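Local coordinates for hypothetical protein (Sus scrofa, PDB 3WOC) that is probably a jacalin-like lectin, a prostate-derived heparin-binding protein of boar sperm that may bear on capacitation, at residues I71-R76 with Q82-I87; T25-F30 with A94-E99; K102-A107 with T128-T133; S12-S17 with K38-R43. All blocks are in the same frame, centred on the assembly; numbering follows the deposited sequence.

Interaction 1. Residues I71-R76 with Q82-I87; sequences ISIYGR and QHVTLI
R76 O is gripped by two donors, H83 N at 3.0 Å and Q82 N at 2.9 Å; Q82 and H83 both face R76, a classic beta bulge. R76 N returns a bond to H83 O. Further along, T85 N reaches Y74 O at 2.8 Å in a nearly straight bond (173° at the hydrogen), whereas the companion from Y74 N to T85 O is longer and more bent. At the far end I87 N bonds S72 O and I71 N bonds I87 O, so that I71 and S72 both face I87 in a second classic bulge. The segments run antiparallel, their directions 168° apart, as the central hairpin of one four-stranded sheet of the beta-prism typical of jacalin-like lectins; strands 93-97 and 102-106 flank it. On the inward face, I73 and L86 run next to each other in the same direction, with I73 CG1 3.7 Å from L86 CD2. The other branch, I73 CG2, meets V84 CG2 obliquely. G75 and V84 pair on this face with their CA atoms 4.3 Å apart. Y74, T85 and H83 occupy the other face. With CG opposite the backbone N, the Y74 side chain runs across that of H83, nearly square to it; the two ring planes stand at 63°, an oblique pairing with Y74 CE1 4.1 Å from H83 CD2. H83 ND1 is bonded to G97 O, which ties the imidazole to the neighbouring strand, and R76 NH1 is bonded to G101 O. Beside S72, I71 CD1 packs on I87 CG1.

Interaction 2. Residues T25-F30 with A94-E99; sequences TGIRVF and ASFGLE
V29 and F96 come closest in the backbone, yet their CA atoms are still 7.0 Å apart and no hydrogen bond joins the two segments, as expected for strands of two different sheets that meet only through side chains. In the beta-prism, strand 24-31 belongs to one four-stranded sheet and strand 93-97 is an outermost strand of another; this contact lies in the buried interior between them. F96 carries it, with its ring thrown across to the opposite strand. V29 CG2 stands over one face of that ring in a CH-pi contact, 4.2 Å from the ring centroid, only 17° off the normal and displaced toward the rim. The other methyl, V29 CG1, lies opposite the backbone N (chi1 174°) and meets F96 CB at 3.8 Å, so the two branches of the valine divide between the face of the ring and its root. The methine also takes part, V29 CB lying 3.7 Å from F96 CD1. L86 from the adjacent strand touches both I27 and F96, while H60 adds a contact to F96. At the far end of the ring, I27 crosses F96 obliquely, and its branch methyl CG2 lies 4.1 Å from F96 CZ.

Interaction 3. Residues K102-A107 with T128-T133; sequences KGFFAA and TGIGFT. With GOL (glycerol), chain P.
F104 and F132 cross at about a right angle, F104 CE2 coming to the edge of the F132 ring, near its plane, at 4.1 Å from F132 CE2. The two strands lie in different sheets of the beta-prism: 102-106 is an outermost strand of one, 127-135 of another. The axes of the two strand segments run nearly the same way, 19° apart, but 9.1 Å separates them at closest approach, and side chains bridge the gap. A torsion sets the aromatic pair: F104 CG sits between the backbone N and carbonyl carbon (chi1 74°), directing the ring across the gap. I130 also crosses F104 at about a right angle and brings its branch methyl CG2 to 4.1 Å from F104 CZ. Next to the aromatic pair, A106 CB meets F132 obliquely, 3.6 Å from CD2. I73 of the adjoining strand touches both A106 and F132. A glycerol, probably from the crystallisation liquor, spans the same two segments. Its O3 makes a weak hydrogen bond to A107 O, and W134 NE1 is a further partner of the molecule. F132 N donates to glycerol O1 at 3.3 Å, with 157° at the hydrogen.

Interaction 4. Residues S12-S17 with K38-R43; sequences SYFITS and KSIQVR. With SO4 (sulfate ion), chain G.
I40 and F14 cross at about a right angle, the isoleucine directing CD1 at the far end of the phenyl ring, 3.3 Å from F14 CZ and 3.7 Å from F14 CE1. In both side chains the first torsion explains the meeting. F14 CG lies between the backbone N and the carbonyl carbon (chi1 73°), which carries the ring off its strand and over toward 38-43. I40 CG1 takes the equivalent place, and its chi2 of -98° falls away from a staggered value, bringing CD1 up to the ring although CB leaves the backbone to one side. This is a buried seam of the beta-prism: strand 12-17 belongs to one sheet, strand 37-44 to another, and no hydrogen bond crosses between the two segments. Further along, T16 and V42 pass one another, heading opposite ways. V42 CG1 touches both T16 branches, 3.6 Å from T16 OG1 and 3.7 Å from T16 CG2. The hydroxyl of T16 has its polar partner elsewhere, in Y44 OH, while Y52 lies against F14 with the ring planes at about 10°. Away from this packing, K38 bends at its last two torsions and donates from NZ to O4 of a sulfate, probably from the crystallisation liquor, at 3.0 Å; Y125 O accepts from K38 NZ as well.

The four contacts sample all three sheets of the beta-prism and the seams between them. Interaction 1 lies within one sheet, and its hairpin is flanked by strand 93-97 of interaction 2 and strand 102-106 of interaction 3; both those centres lie about 8 Å from its own. Interactions 2, 3 and 4 each join a different pair of sheets, their centres about 13 Å apart from one another. Interaction 4 shares a sheet with interaction 2 through neighbouring strands 24-31 and 37-44, and a sheet with interaction 3. Along the chain, interactions 2 and 4 interleave, interaction 1 is nested inside interaction 2, and interaction 3 follows. A local hairpin and three inter-sheet contacts thus help close one compact all-beta domain.

Interaction 1. Residues I71-R76 with Q82-I87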
# COMPACT_ATOMS: atom_id res chain seq x y z
N ILE A 71 -4.30 -8.97 -6.28
CA ILE A 71 -5.25 -8.70 -7.37
C ILE A 71 -6.40 -7.75 -6.99
O ILE A 71 -7.06 -7.20 -7.87
CB ILE A 71 -5.76 -10.00 -8.08
CG1 ILE A 71 -6.30 -11.01 -7.07
CG2 ILE A 71 -4.65 -10.61 -8.92
CD1 ILE A 71 -7.80 -10.92 -6.86
N SER A 72 -6.65 -7.58 -5.69
CA SER A 72 -7.63 -6.59 -5.22
C SER A 72 -7.35 -6.10 -3.80
O SER A 72 -6.67 -6.77 -3.03
CB SER A 72 -9.07 -7.11 -5.35
OG SER A 72 -9.34 -8.15 -4.43
N ILE A 73 -7.87 -4.92 -3.48
CA ILE A 73 -7.62 -4.30 -2.18
C ILE A 73 -8.88 -3.66 -1.59
O ILE A 73 -9.43 -2.71 -2.14
CB ILE A 73 -6.46 -3.26 -2.24
CG1 ILE A 73 -5.16 -3.95 -2.67
CG2 ILE A 73 -6.27 -2.56 -0.89
CD1 ILE A 73 -4.09 -3.04 -3.19
N TYR A 74 -9.33 -4.21 -0.47
CA TYR A 74 -10.41 -3.61 0.31
C TYR A 74 -9.81 -2.80 1.46
O TYR A 74 -8.83 -3.24 2.08
CB TYR A 74 -11.37 -4.69 0.82
CG TYR A 74 -12.21 -4.31 2.03
CD1 TYR A 74 -11.95 -4.89 3.27
CD2 TYR A 74 -13.25 -3.38 1.94
CE1 TYR A 74 -12.70 -4.55 4.39
CE2 TYR A 74 -14.01 -3.04 3.06
CZ TYR A 74 -13.73 -3.64 4.28
OH TYR A 74 -14.46 -3.33 5.40
N GLY A 75 -10.37 -1.63 1.72
CA GLY A 75 -9.89 -0.79 2.81
C GLY A 75 -10.93 0.08 3.48
O GLY A 75 -12.10 0.10 3.09
N ARG A 76 -10.48 0.79 4.51
CA ARG A 76 -11.31 1.75 5.24
C ARG A 76 -10.45 2.94 5.68
O ARG A 76 -9.26 2.79 5.92
CB ARG A 76 -11.98 1.09 6.45
CG ARG A 76 -13.05 0.07 6.09
CD ARG A 76 -13.98 -0.21 7.25
NE ARG A 76 -15.05 -1.13 6.87
CZ ARG A 76 -16.19 -0.77 6.27
NH1 ARG A 76 -16.42 0.50 5.97
NH2 ARG A 76 -17.10 -1.69 5.97
N GLN A 82 -7.09 3.78 7.59
CA GLN A 82 -7.28 2.95 8.79
C GLN A 82 -6.90 1.50 8.56
O GLN A 82 -6.11 0.93 9.32
CB GLN A 82 -8.74 3.01 9.26
CG GLN A 82 -9.19 4.32 9.88
CD GLN A 82 -8.63 4.55 11.27
OE1 GLN A 82 -8.13 3.63 11.92
NE2 GLN A 82 -8.73 5.79 11.74
N HIS A 83 -7.47 0.92 7.52
CA HIS A 83 -7.41 -0.52 7.31
C HIS A 83 -7.17 -0.85 5.84
O HIS A 83 -7.71 -0.20 4.95
CB HIS A 83 -8.71 -1.16 7.80
CG HIS A 83 -8.83 -2.62 7.49
ND1 HIS A 83 -8.26 -3.60 8.28
CD2 HIS A 83 -9.46 -3.27 6.48
CE1 HIS A 83 -8.53 -4.79 7.77
NE2 HIS A 83 -9.26 -4.62 6.68
N VAL A 84 -6.35 -1.87 5.61
CA VAL A 84 -6.17 -2.46 4.29
C VAL A 84 -6.15 -3.98 4.40
O VAL A 84 -5.45 -4.54 5.24
CB VAL A 84 -4.90 -1.89 3.59
CG1 VAL A 84 -4.10 -2.97 2.89
CG2 VAL A 84 -5.28 -0.79 2.61
N THR A 85 -6.98 -4.64 3.58
CA THR A 85 -6.86 -6.08 3.37
C THR A 85 -6.57 -6.39 1.90
O THR A 85 -7.35 -6.06 1.01
CB THR A 85 -8.07 -6.92 3.90
OG1 THR A 85 -8.14 -8.16 3.19
CG2 THR A 85 -9.36 -6.19 3.70
N LEU A 86 -5.41 -7.02 1.68
CA LEU A 86 -4.94 -7.37 0.35
C LEU A 86 -5.34 -8.79 0.03
O LEU A 86 -5.14 -9.69 0.85
CB LEU A 86 -3.42 -7.25 0.30
CG LEU A 86 -2.76 -6.03 0.94
CD1 LEU A 86 -1.35 -6.37 1.34
CD2 LEU A 86 -2.78 -4.83 0.00
N ILE A 87 -5.92 -9.00 -1.15
CA ILE A 87 -6.33 -10.34 -1.55
C ILE A 87 -5.48 -10.84 -2.74
O ILE A 87 -5.19 -10.08 -3.66
CB ILE A 87 -7.89 -10.45 -1.77
CG1 ILE A 87 -8.28 -10.83 -3.20
CG2 ILE A 87 -8.63 -9.20 -1.27
CD1 ILE A 87 -8.65 -12.29 -3.36

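Interaction 2. Residues T25-F30 with A94-E99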
# COMPACT_ATOMS: atom_id res chain seq x y z
N THR A 25 6.77 -8.73 -4.46
CA THR A 25 6.97 -10.03 -3.82
C THR A 25 6.59 -9.99 -2.33
O THR A 25 6.55 -11.02 -1.66
CB THR A 25 8.43 -10.51 -3.95
OG1 THR A 25 9.31 -9.51 -3.41
CG2 THR A 25 8.79 -10.76 -5.41
N GLY A 26 6.32 -8.79 -1.83
CA GLY A 26 5.96 -8.59 -0.44
C GLY A 26 5.48 -7.19 -0.15
O GLY A 26 5.67 -6.27 -0.95
N ILE A 27 4.85 -7.03 1.02
CA ILE A 27 4.28 -5.74 1.42
C ILE A 27 4.45 -5.54 2.92
O ILE A 27 4.18 -6.44 3.72
CB ILE A 27 2.79 -5.64 0.99
CG1 ILE A 27 2.42 -4.21 0.54
CG2 ILE A 27 1.86 -6.22 2.05
CD1 ILE A 27 2.24 -3.18 1.65
N ARG A 28 4.92 -4.36 3.30
CA ARG A 28 5.15 -4.02 4.70
C ARG A 28 4.30 -2.83 5.12
O ARG A 28 4.42 -1.74 4.55
CB ARG A 28 6.64 -3.74 4.94
CG ARG A 28 7.07 -3.76 6.40
CD ARG A 28 8.57 -3.53 6.51
NE ARG A 28 9.33 -4.75 6.26
CZ ARG A 28 10.64 -4.80 6.04
NH1 ARG A 28 11.36 -3.68 6.00
NH2 ARG A 28 11.24 -5.96 5.83
N VAL A 29 3.43 -3.04 6.10
CA VAL A 29 2.56 -1.99 6.61
C VAL A 29 2.88 -1.70 8.08
O VAL A 29 2.93 -2.62 8.90
CB VAL A 29 1.06 -2.34 6.44
CG1 VAL A 29 0.17 -1.31 7.11
CG2 VAL A 29 0.70 -2.46 4.97
N PHE A 30 3.12 -0.43 8.39
CA PHE A 30 3.40 -0.00 9.76
C PHE A 30 2.15 0.57 10.41
O PHE A 30 1.57 1.55 9.93
CB PHE A 30 4.54 1.01 9.77
CG PHE A 30 5.89 0.42 9.47
CD1 PHE A 30 6.80 0.17 10.49
CD2 PHE A 30 6.25 0.11 8.16
CE1 PHE A 30 8.05 -0.38 10.22
CE2 PHE A 30 7.50 -0.44 7.87
CZ PHE A 30 8.40 -0.68 8.91
N ALA A 94 -4.66 -10.70 3.66
CA ALA A 94 -3.87 -10.20 4.78
C ALA A 94 -4.39 -8.85 5.25
O ALA A 94 -4.33 -7.86 4.51
CB ALA A 94 -2.40 -10.12 4.39
N SER A 95 -4.91 -8.82 6.47
CA SER A 95 -5.51 -7.61 7.03
C SER A 95 -4.54 -6.81 7.88
O SER A 95 -3.83 -7.36 8.73
CB SER A 95 -6.75 -7.96 7.86
OG SER A 95 -7.82 -8.37 7.02
N PHE A 96 -4.51 -5.50 7.63
CA PHE A 96 -3.66 -4.57 8.37
C PHE A 96 -4.51 -3.40 8.85
O PHE A 96 -5.35 -2.90 8.12
CB PHE A 96 -2.53 -4.03 7.47
CG PHE A 96 -1.73 -5.10 6.77
CD1 PHE A 96 -0.56 -5.59 7.32
CD2 PHE A 96 -2.16 -5.61 5.54
CE1 PHE A 96 0.18 -6.58 6.68
CE2 PHE A 96 -1.42 -6.61 4.89
CZ PHE A 96 -0.25 -7.09 5.46
N GLY A 97 -4.28 -2.97 10.09
CA GLY A 97 -4.97 -1.81 10.65
C GLY A 97 -6.36 -2.07 11.20
O GLY A 97 -6.89 -3.18 11.12
N LEU A 98 -6.97 -1.02 11.75
CA LEU A 98 -8.28 -1.10 12.40
C LEU A 98 -9.41 -0.80 11.42
O LEU A 98 -9.37 0.20 10.70
CB LEU A 98 -8.32 -0.15 13.60
CG LEU A 98 -9.58 -0.03 14.47
CD1 LEU A 98 -9.81 -1.28 15.30
CD2 LEU A 98 -9.48 1.20 15.36
N GLU A 99 -10.43 -1.66 11.40
CA GLU A 99 -11.57 -1.49 10.51
C GLU A 99 -12.53 -0.39 10.97
O GLU A 99 -13.48 -0.66 11.71
CB GLU A 99 -12.35 -2.80 10.39
CG GLU A 99 -11.79 -3.80 9.42
CD GLU A 99 -12.79 -4.89 9.11
OE1 GLU A 99 -13.84 -4.58 8.51
OE2 GLU A 99 -12.52 -6.06 9.46

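Interaction 3. Residues K102-A107 with T128-T133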
# COMPACT_ATOMS: atom_id res chain seq x y z
N LYS A 102 -15.20 5.00 6.20
CA LYS A 102 -15.75 4.75 4.87
C LYS A 102 -15.00 3.59 4.23
O LYS A 102 -13.77 3.50 4.35
CB LYS A 102 -15.66 6.00 3.98
CG LYS A 102 -15.97 7.33 4.66
CD LYS A 102 -17.41 7.42 5.16
CE LYS A 102 -17.67 8.73 5.89
NZ LYS A 102 -17.89 9.87 4.96
N GLY A 103 -15.73 2.71 3.57
CA GLY A 103 -15.14 1.57 2.89
C GLY A 103 -14.82 1.87 1.44
O GLY A 103 -15.47 2.73 0.82
N PHE A 104 -13.82 1.19 0.91
CA PHE A 104 -13.47 1.26 -0.51
C PHE A 104 -12.96 -0.08 -1.04
O PHE A 104 -12.50 -0.92 -0.27
CB PHE A 104 -12.48 2.41 -0.79
CG PHE A 104 -11.07 2.15 -0.34
CD1 PHE A 104 -10.61 2.63 0.89
CD2 PHE A 104 -10.17 1.45 -1.15
CE1 PHE A 104 -9.30 2.41 1.31
CE2 PHE A 104 -8.86 1.22 -0.73
CZ PHE A 104 -8.42 1.70 0.49
N PHE A 105 -13.05 -0.26 -2.36
CA PHE A 105 -12.54 -1.46 -3.02
C PHE A 105 -11.70 -1.10 -4.24
O PHE A 105 -12.16 -0.40 -5.14
CB PHE A 105 -13.70 -2.39 -3.41
CG PHE A 105 -13.26 -3.67 -4.06
CD1 PHE A 105 -12.65 -4.67 -3.31
CD2 PHE A 105 -13.48 -3.89 -5.42
CE1 PHE A 105 -12.25 -5.87 -3.91
CE2 PHE A 105 -13.08 -5.08 -6.03
CZ PHE A 105 -12.47 -6.07 -5.27
N ALA A 106 -10.47 -1.59 -4.26
CA ALA A 106 -9.53 -1.31 -5.34
C ALA A 106 -9.26 -2.57 -6.15
O ALA A 106 -8.93 -3.62 -5.60
CB ALA A 106 -8.24 -0.75 -4.78
N ALA A 107 -9.41 -2.46 -7.46
CA ALA A 107 -9.19 -3.56 -8.38
C ALA A 107 -8.76 -3.00 -9.74
O ALA A 107 -9.15 -1.88 -10.09
CB ALA A 107 -10.46 -4.40 -8.53
N THR A 128 -2.85 9.51 4.42
CA THR A 128 -4.15 10.18 4.36
C THR A 128 -4.88 9.92 3.05
O THR A 128 -6.08 10.15 2.94
CB THR A 128 -3.99 11.71 4.55
OG1 THR A 128 -2.92 12.19 3.73
CG2 THR A 128 -3.67 12.03 5.99
N GLY A 129 -4.13 9.46 2.05
CA GLY A 129 -4.69 9.11 0.74
C GLY A 129 -3.86 8.02 0.08
O GLY A 129 -2.63 8.04 0.16
N ILE A 130 -4.52 7.08 -0.58
CA ILE A 130 -3.81 5.97 -1.21
C ILE A 130 -4.40 5.60 -2.58
O ILE A 130 -5.62 5.61 -2.77
CB ILE A 130 -3.69 4.74 -0.26
CG1 ILE A 130 -2.61 3.76 -0.78
CG2 ILE A 130 -5.05 4.06 -0.04
CD1 ILE A 130 -2.05 2.81 0.26
N GLY A 131 -3.51 5.28 -3.51
CA GLY A 131 -3.89 4.84 -4.84
C GLY A 131 -3.01 3.70 -5.32
O GLY A 131 -1.93 3.46 -4.78
N PHE A 132 -3.48 3.00 -6.35
CA PHE A 132 -2.83 1.78 -6.81
C PHE A 132 -2.67 1.73 -8.32
O PHE A 132 -3.58 2.10 -9.06
CB PHE A 132 -3.63 0.57 -6.32
CG PHE A 132 -3.93 0.60 -4.85
CD1 PHE A 132 -2.96 0.25 -3.92
CD2 PHE A 132 -5.18 1.03 -4.40
CE1 PHE A 132 -3.24 0.30 -2.56
CE2 PHE A 132 -5.46 1.08 -3.04
CZ PHE A 132 -4.49 0.71 -2.12
N THR A 133 -1.49 1.28 -8.76
CA THR A 133 -1.21 1.07 -10.18
C THR A 133 -1.13 -0.43 -10.49
O THR A 133 -0.51 -1.19 -9.74
CB THR A 133 0.08 1.78 -10.65
OG1 THR A 133 1.23 1.02 -10.27
CG2 THR A 133 0.18 3.19 -10.06
C1 GOL P . -7.72 3.18 -8.13
O1 GOL P . -6.57 3.49 -7.37
C2 GOL P . -7.56 1.83 -8.83
O2 GOL P . -7.17 0.83 -7.91
C3 GOL P . -8.87 1.41 -9.49
O3 GOL P . -8.63 1.21 -10.87

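Interaction 4. Residues S12-S17 with K38-R43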
# COMPACT_ATOMS: atom_id res chain seq x y z
N SER A 12 2.46 15.41 2.26
CA SER A 12 3.57 15.08 1.37
C SER A 12 3.12 13.90 0.52
O SER A 12 2.13 13.24 0.83
CB SER A 12 4.83 14.73 2.16
OG SER A 12 5.32 15.86 2.87
N TYR A 13 3.86 13.63 -0.56
CA TYR A 13 3.42 12.68 -1.58
C TYR A 13 4.48 11.65 -1.91
O TYR A 13 5.67 11.91 -1.78
CB TYR A 13 2.98 13.44 -2.84
CG TYR A 13 1.82 14.37 -2.56
CD1 TYR A 13 2.03 15.68 -2.16
CD2 TYR A 13 0.51 13.91 -2.65
CE1 TYR A 13 0.97 16.52 -1.87
CE2 TYR A 13 -0.55 14.74 -2.36
CZ TYR A 13 -0.32 16.04 -1.98
OH TYR A 13 -1.38 16.85 -1.71
N PHE A 14 4.02 10.47 -2.32
CA PHE A 14 4.92 9.41 -2.75
C PHE A 14 4.39 8.66 -3.96
O PHE A 14 3.18 8.64 -4.22
CB PHE A 14 5.22 8.44 -1.59
CG PHE A 14 4.07 7.53 -1.23
CD1 PHE A 14 3.93 6.28 -1.84
CD2 PHE A 14 3.14 7.91 -0.27
CE1 PHE A 14 2.88 5.43 -1.51
CE2 PHE A 14 2.08 7.07 0.07
CZ PHE A 14 1.95 5.83 -0.55
N ILE A 15 5.31 8.05 -4.70
CA ILE A 15 5.00 7.13 -5.79
C ILE A 15 6.07 6.04 -5.81
O ILE A 15 7.26 6.31 -5.77
CB ILE A 15 4.86 7.86 -7.18
CG1 ILE A 15 4.77 6.86 -8.35
CG2 ILE A 15 6.02 8.82 -7.43
CD1 ILE A 15 3.35 6.45 -8.73
N THR A 16 5.62 4.79 -5.83
CA THR A 16 6.52 3.65 -6.00
C THR A 16 5.92 2.67 -6.99
O THR A 16 4.70 2.46 -7.00
CB THR A 16 6.89 2.97 -4.65
OG1 THR A 16 7.66 1.79 -4.89
CG2 THR A 16 5.66 2.60 -3.84
N SER A 17 6.77 2.11 -7.85
CA SER A 17 6.31 1.23 -8.92
C SER A 17 7.40 0.25 -9.33
O SER A 17 8.58 0.47 -9.05
CB SER A 17 5.87 2.06 -10.13
OG SER A 17 4.98 1.32 -10.94
N LYS A 38 0.53 4.06 9.15
CA LYS A 38 1.48 5.16 9.24
C LYS A 38 2.36 5.29 8.01
O LYS A 38 2.67 6.40 7.57
CB LYS A 38 2.35 5.00 10.49
CG LYS A 38 1.58 5.01 11.80
CD LYS A 38 2.52 4.98 13.00
CE LYS A 38 3.35 6.25 13.13
NZ LYS A 38 2.53 7.45 13.44
N SER A 39 2.76 4.14 7.46
CA SER A 39 3.62 4.09 6.29
C SER A 39 3.53 2.72 5.62
O SER A 39 3.10 1.75 6.26
CB SER A 39 5.07 4.39 6.67
OG SER A 39 5.55 3.48 7.64
N ILE A 40 3.90 2.64 4.35
CA ILE A 40 4.07 1.34 3.69
C ILE A 40 5.44 1.16 3.07
O ILE A 40 6.20 2.12 2.88
CB ILE A 40 2.95 0.99 2.65
CG1 ILE A 40 3.14 1.74 1.32
CG2 ILE A 40 1.54 1.12 3.27
CD1 ILE A 40 2.31 3.00 1.17
N GLN A 41 5.76 -0.09 2.76
CA GLN A 41 6.98 -0.45 2.08
C GLN A 41 6.66 -1.65 1.20
O GLN A 41 5.95 -2.57 1.60
CB GLN A 41 8.07 -0.79 3.10
CG GLN A 41 9.48 -0.50 2.63
CD GLN A 41 10.51 -0.53 3.75
OE1 GLN A 41 10.17 -0.64 4.93
NE2 GLN A 41 11.78 -0.43 3.38
N VAL A 42 7.18 -1.62 -0.03
CA VAL A 42 6.91 -2.68 -1.00
C VAL A 42 8.23 -3.33 -1.43
O VAL A 42 9.21 -2.64 -1.69
CB VAL A 42 6.08 -2.13 -2.20
CG1 VAL A 42 6.62 -0.81 -2.70
CG2 VAL A 42 5.99 -3.14 -3.34
N ARG A 43 8.25 -4.66 -1.48
CA ARG A 43 9.44 -5.38 -1.91
C ARG A 43 9.35 -5.80 -3.37
O ARG A 43 8.42 -6.51 -3.77
CB ARG A 43 9.71 -6.60 -1.03
CG ARG A 43 11.11 -7.19 -1.21
CD ARG A 43 11.31 -8.42 -0.34
NE ARG A 43 10.36 -9.48 -0.67
CZ ARG A 43 10.41 -10.72 -0.19
NH1 ARG A 43 11.37 -11.08 0.65
NH2 ARG A 43 9.49 -11.61 -0.56
S SO4 G . -0.17 6.34 15.98
O1 SO4 G . -0.60 7.70 16.30
O2 SO4 G . -0.73 5.95 14.69
O3 SO4 G . -0.66 5.41 16.99
O4 SO4 G . 1.28 6.29 15.93